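Local coordinates for microcompartments protein (Desulfitobacterium hafniense, PDB 3NWG) that probably forms part of the protein shell of a bacterial microcompartment, as a tandem-repeat protein with two BMC domains, at residues 62-65 and 66-70; 103-106 and 107-111. One frame throughout, in Å; residues are numbered along the deposited sequence.

Interaction 1 of 2, residues 62-65 and 66-70; sequences TMAA and HSVLD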
loop_
_atom_site.group_PDB
_atom_site.type_symbol
_atom_site.label_atom_id
_atom_site.label_comp_id
_atom_site.label_asym_id
_atom_site.label_seq_id
_atom_site.Cartn_x
_atom_site.Cartn_y
_atom_site.Cartn_z
ATOM N N THR A 62 -11.751 30.584 -14.452
ATOM C CA THR A 62 -12.203 31.744 -13.701
ATOM C C THR A 62 -11.587 31.793 -12.315
ATOM O O THR A 62 -11.035 32.811 -11.934
ATOM C CB THR A 62 -13.740 31.798 -13.588
ATOM O OG1 THR A 62 -14.314 31.718 -14.894
ATOM C CG2 THR A 62 -14.187 33.102 -12.956
HETATM N N MSE A 63 -11.676 30.703 -11.566
HETATM C CA MSE A 63 -11.136 30.677 -10.216
HETATM C C MSE A 63 -9.628 30.735 -10.218
HETATM O O MSE A 63 -9.046 31.532 -9.492
HETATM C CB MSE A 63 -11.616 29.466 -9.420
HETATM C CG MSE A 63 -13.129 29.436 -9.185
HETATM SE SE MSE A 63 -13.890 31.017 -8.329
HETATM C CE MSE A 63 -12.693 31.116 -6.835
ATOM N N ALA A 64 -9.000 29.919 -11.056
ATOM C CA ALA A 64 -7.547 29.846 -11.110
ATOM C C ALA A 64 -6.833 31.054 -11.765
ATOM O O ALA A 64 -5.689 31.338 -11.440
ATOM C CB ALA A 64 -7.108 28.533 -11.731
ATOM N N ALA A 65 -7.501 31.772 -12.661
ATOM C CA ALA A 65 -6.949 33.037 -13.222
ATOM C C ALA A 65 -5.486 32.965 -13.733
ATOM O O ALA A 65 -5.216 32.267 -14.711
ATOM C CB ALA A 65 -7.157 34.230 -12.246
ATOM N N HIS A 66 -4.548 33.665 -13.090
ATOM C CA HIS A 66 -3.167 33.723 -13.612
ATOM C C HIS A 66 -2.282 32.493 -13.318
ATOM O O HIS A 66 -1.148 32.391 -13.832
ATOM C CB HIS A 66 -2.447 34.966 -13.117
ATOM C CG HIS A 66 -3.015 36.245 -13.639
ATOM N ND1 HIS A 66 -2.693 36.749 -14.883
ATOM C CD2 HIS A 66 -3.858 37.144 -13.072
ATOM C CE1 HIS A 66 -3.316 37.902 -15.062
ATOM N NE2 HIS A 66 -4.032 38.162 -13.979
ATOM N N SER A 67 -2.778 31.582 -12.482
ATOM C CA SER A 67 -2.036 30.378 -12.167
ATOM C C SER A 67 -2.479 29.208 -13.048
ATOM O O SER A 67 -2.103 28.057 -12.803
ATOM C CB SER A 67 -2.125 30.047 -10.673
ATOM O OG SER A 67 -3.433 29.689 -10.301
ATOM N N VAL A 68 -3.266 29.506 -14.084
ATOM C CA VAL A 68 -3.588 28.497 -15.086
ATOM C C VAL A 68 -2.369 28.321 -15.988
ATOM O O VAL A 68 -1.776 29.298 -16.468
ATOM C CB VAL A 68 -4.838 28.872 -15.918
ATOM C CG1 VAL A 68 -5.218 27.740 -16.887
ATOM C CG2 VAL A 68 -6.006 29.192 -14.999
ATOM N N LEU A 69 -1.973 27.075 -16.194
ATOM C CA LEU A 69 -0.851 26.803 -17.063
ATOM C C LEU A 69 -1.364 26.300 -18.402
ATOM O O LEU A 69 -0.794 26.613 -19.458
ATOM C CB LEU A 69 0.099 25.801 -16.416
ATOM C CG LEU A 69 0.801 26.255 -15.139
ATOM C CD1 LEU A 69 1.606 25.104 -14.601
ATOM C CD2 LEU A 69 1.675 27.495 -15.367
ATOM N N ASP A 70 -2.459 25.544 -18.346
ATOM C CA ASP A 70 -3.100 25.017 -19.539
ATOM C C ASP A 70 -4.551 24.625 -19.238
ATOM O O ASP A 70 -4.877 24.152 -18.131
ATOM C CB ASP A 70 -2.305 23.811 -20.072
ATOM C CG ASP A 70 -2.606 23.482 -21.542
ATOM O OD1 ASP A 70 -3.112 24.357 -22.297
ATOM O OD2 ASP A 70 -2.312 22.328 -21.943
#

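Interaction 2 of 2, residues 103-106 and 107-111; sequences FSIA and SLIVA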
loop_
_atom_site.group_PDB
_atom_site.type_symbol
_atom_site.label_atom_id
_atom_site.label_comp_id
_atom_site.label_asym_id
_atom_site.label_seq_id
_atom_site.Cartn_x
_atom_site.Cartn_y
_atom_site.Cartn_z
ATOM N N PHE A 103 5.011 14.953 -24.053
ATOM C CA PHE A 103 5.460 15.953 -23.092
ATOM C C PHE A 103 4.328 16.673 -22.333
ATOM O O PHE A 103 4.578 17.329 -21.318
ATOM C CB PHE A 103 6.352 16.991 -23.804
ATOM C CG PHE A 103 7.762 16.512 -24.080
ATOM C CD1 PHE A 103 8.647 16.247 -23.026
ATOM C CD2 PHE A 103 8.211 16.350 -25.389
ATOM C CE1 PHE A 103 9.948 15.812 -23.268
ATOM C CE2 PHE A 103 9.534 15.905 -25.657
ATOM C CZ PHE A 103 10.400 15.638 -24.586
ATOM N N SER A 104 3.092 16.555 -22.825
ATOM C CA SER A 104 1.943 17.232 -22.214
ATOM C C SER A 104 0.737 16.303 -22.116
ATOM O O SER A 104 0.558 15.411 -22.954
ATOM C CB SER A 104 1.566 18.471 -23.024
ATOM O OG SER A 104 0.573 18.171 -23.998
ATOM N N ILE A 105 -0.101 16.540 -21.109
ATOM C CA ILE A 105 -1.294 15.730 -20.894
ATOM C C ILE A 105 -2.305 15.923 -22.025
ATOM O O ILE A 105 -2.996 14.970 -22.426
ATOM C CB ILE A 105 -1.936 16.040 -19.527
ATOM C CG1 ILE A 105 -1.013 15.583 -18.389
ATOM C CG2 ILE A 105 -3.324 15.397 -19.409
ATOM C CD1 ILE A 105 -1.371 16.110 -17.006
ATOM N N ALA A 106 -2.391 17.145 -22.549
ATOM C CA ALA A 106 -3.300 17.420 -23.655
ATOM C C ALA A 106 -2.927 16.586 -24.887
ATOM O O ALA A 106 -3.758 15.855 -25.432
ATOM C CB ALA A 106 -3.314 18.905 -23.990
ATOM N N SER A 107 -1.672 16.685 -25.315
ATOM C CA SER A 107 -1.214 15.897 -26.447
ATOM C C SER A 107 -1.404 14.410 -26.180
ATOM O O SER A 107 -1.786 13.669 -27.081
ATOM C CB SER A 107 0.229 16.209 -26.794
ATOM O OG SER A 107 1.013 16.159 -25.627
ATOM N N LEU A 108 -1.189 13.961 -24.951
ATOM C CA LEU A 108 -1.483 12.558 -24.689
ATOM C C LEU A 108 -2.962 12.214 -24.918
ATOM O O LEU A 108 -3.266 11.217 -25.573
ATOM C CB LEU A 108 -1.043 12.091 -23.303
ATOM C CG LEU A 108 -1.159 10.563 -23.355
ATOM C CD1 LEU A 108 0.098 9.933 -23.964
ATOM C CD2 LEU A 108 -1.542 9.947 -22.039
ATOM N N ILE A 109 -3.877 13.026 -24.391
ATOM C CA ILE A 109 -5.291 12.737 -24.567
ATOM C C ILE A 109 -5.615 12.650 -26.044
ATOM O O ILE A 109 -6.258 11.683 -26.478
ATOM C CB ILE A 109 -6.180 13.773 -23.876
ATOM C CG1 ILE A 109 -6.151 13.548 -22.361
ATOM C CG2 ILE A 109 -7.620 13.689 -24.378
ATOM C CD1 ILE A 109 -6.448 14.818 -21.567
ATOM N N VAL A 110 -5.151 13.638 -26.813
ATOM C CA VAL A 110 -5.371 13.650 -28.256
ATOM C C VAL A 110 -4.844 12.348 -28.901
ATOM O O VAL A 110 -5.546 11.721 -29.708
ATOM C CB VAL A 110 -4.716 14.879 -28.930
ATOM C CG1 VAL A 110 -4.633 14.681 -30.425
ATOM C CG2 VAL A 110 -5.492 16.125 -28.641
ATOM N N ALA A 111 -3.628 11.940 -28.519
ATOM C CA ALA A 111 -2.976 10.767 -29.097
ATOM C C ALA A 111 -3.694 9.474 -28.739
ATOM O O ALA A 111 -3.928 8.629 -29.611
ATOM C CB ALA A 111 -1.536 10.692 -28.665
#

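Interaction 1 of 2, residues 62-65 and 66-70
Ala64 and Ser67 meet in a tight turn that ends helix 50-64 and leads into strand 68-74, a helix-to-strand connection within the first BMC domain. Ala65 makes the break, leaving helical geometry with a positive phi of 49°.

Hydrogen bonding centres on one carbonyl. Ala64 O takes two donors from the same residue. Ser67 N lies 3.1 Å from Ala64 O, and Ser67 OG is 3.0 Å from it. Both donors are tilted out of the carbonyl plane. The hydroxyl sits between the backbone N and the carbonyl carbon of its own residue (chi1 67°), which turns it back to the helix end. Replacing Ser67 with an alanine would probably leave Ala64 O with the backbone N-H as its one donor from this turn. A further bond, Val68 N to Ala65 O at 3.4 Å, is weak.

Around the turn, backbone bonds join Ser67 to Asn11, and Leu69 and Asp70 both to Glu9, a classic beta bulge. Ala64 also packs on Ala19 of helix 13-26.

The apolar contact belongs to Val68. Its CG2 methyl, which lies beside its own backbone N, points back at the helix end and comes 3.5 Å from Ala64 CB.

Interaction 2 of 2, residues 103-106 and 107-111
Ser104 and Ser107 meet hydroxyl to hydroxyl at the start of helix 105-117, where Ser104 OG and Ser107 OG are hydrogen-bonded at 2.6 Å. Ser104 is the N-cap residue, and its OG also lies 3.0 Å from Ser107 N. Ser107 OG is turned back over the first turn by a chi1 of 49°, between its own backbone N and carbonyl carbon. This brings it 2.8 Å from Ser104 O.

The backbone bonds of the first turns follow. Leu108 N donates to Ser104 O at 3.0 Å, and Ile109 N to Ile105 O at 2.9 Å. Val110 N to Ala106 O is the straightest of the three, with an N-H...O angle of 175°. On another side of the helix, Ile105 CG2 touches Ile109 CD1 at 3.8 Å, and the two side chains cross obliquely.

Further out, Thr102 OG1 hydrogen-bonds Ser104 O and makes a weak bond with Ser107 OG. Met163 packs on both serines. Ile105 and Ile109 rest on strand 4-10 and Leu108 on strand 136-142, so the helix start lies between the sheets of the two BMC domains.

The chemistry is that of a polar helix start beside an apolar flank. The hydroxyls of Thr102, Ser104 and Ser107 gather round the first turn, where they probably limit the rotation of one another.

How the interactions relate
Interactions 1 and 2 lie in the two BMC domains of one chain, at opposite kinds of helix end. Residues 62-70 close a helix and start an outer strand, within this chain, of the first domain's antiparallel sheet. Residues 103-111 open a helix of the second domain. Their centres are about 19 Å apart. They still touch, because strand 68-74 runs past helix 105-117: Asp70 OD2 packs 4.1 Å from Ala106 CB. Phe72, further along that strand, touches Ala106 and Val110. Glu9, the bulge partner in interaction 1, also touches Ile105 of interaction 2. The pair thus marks part of the seam between the domains.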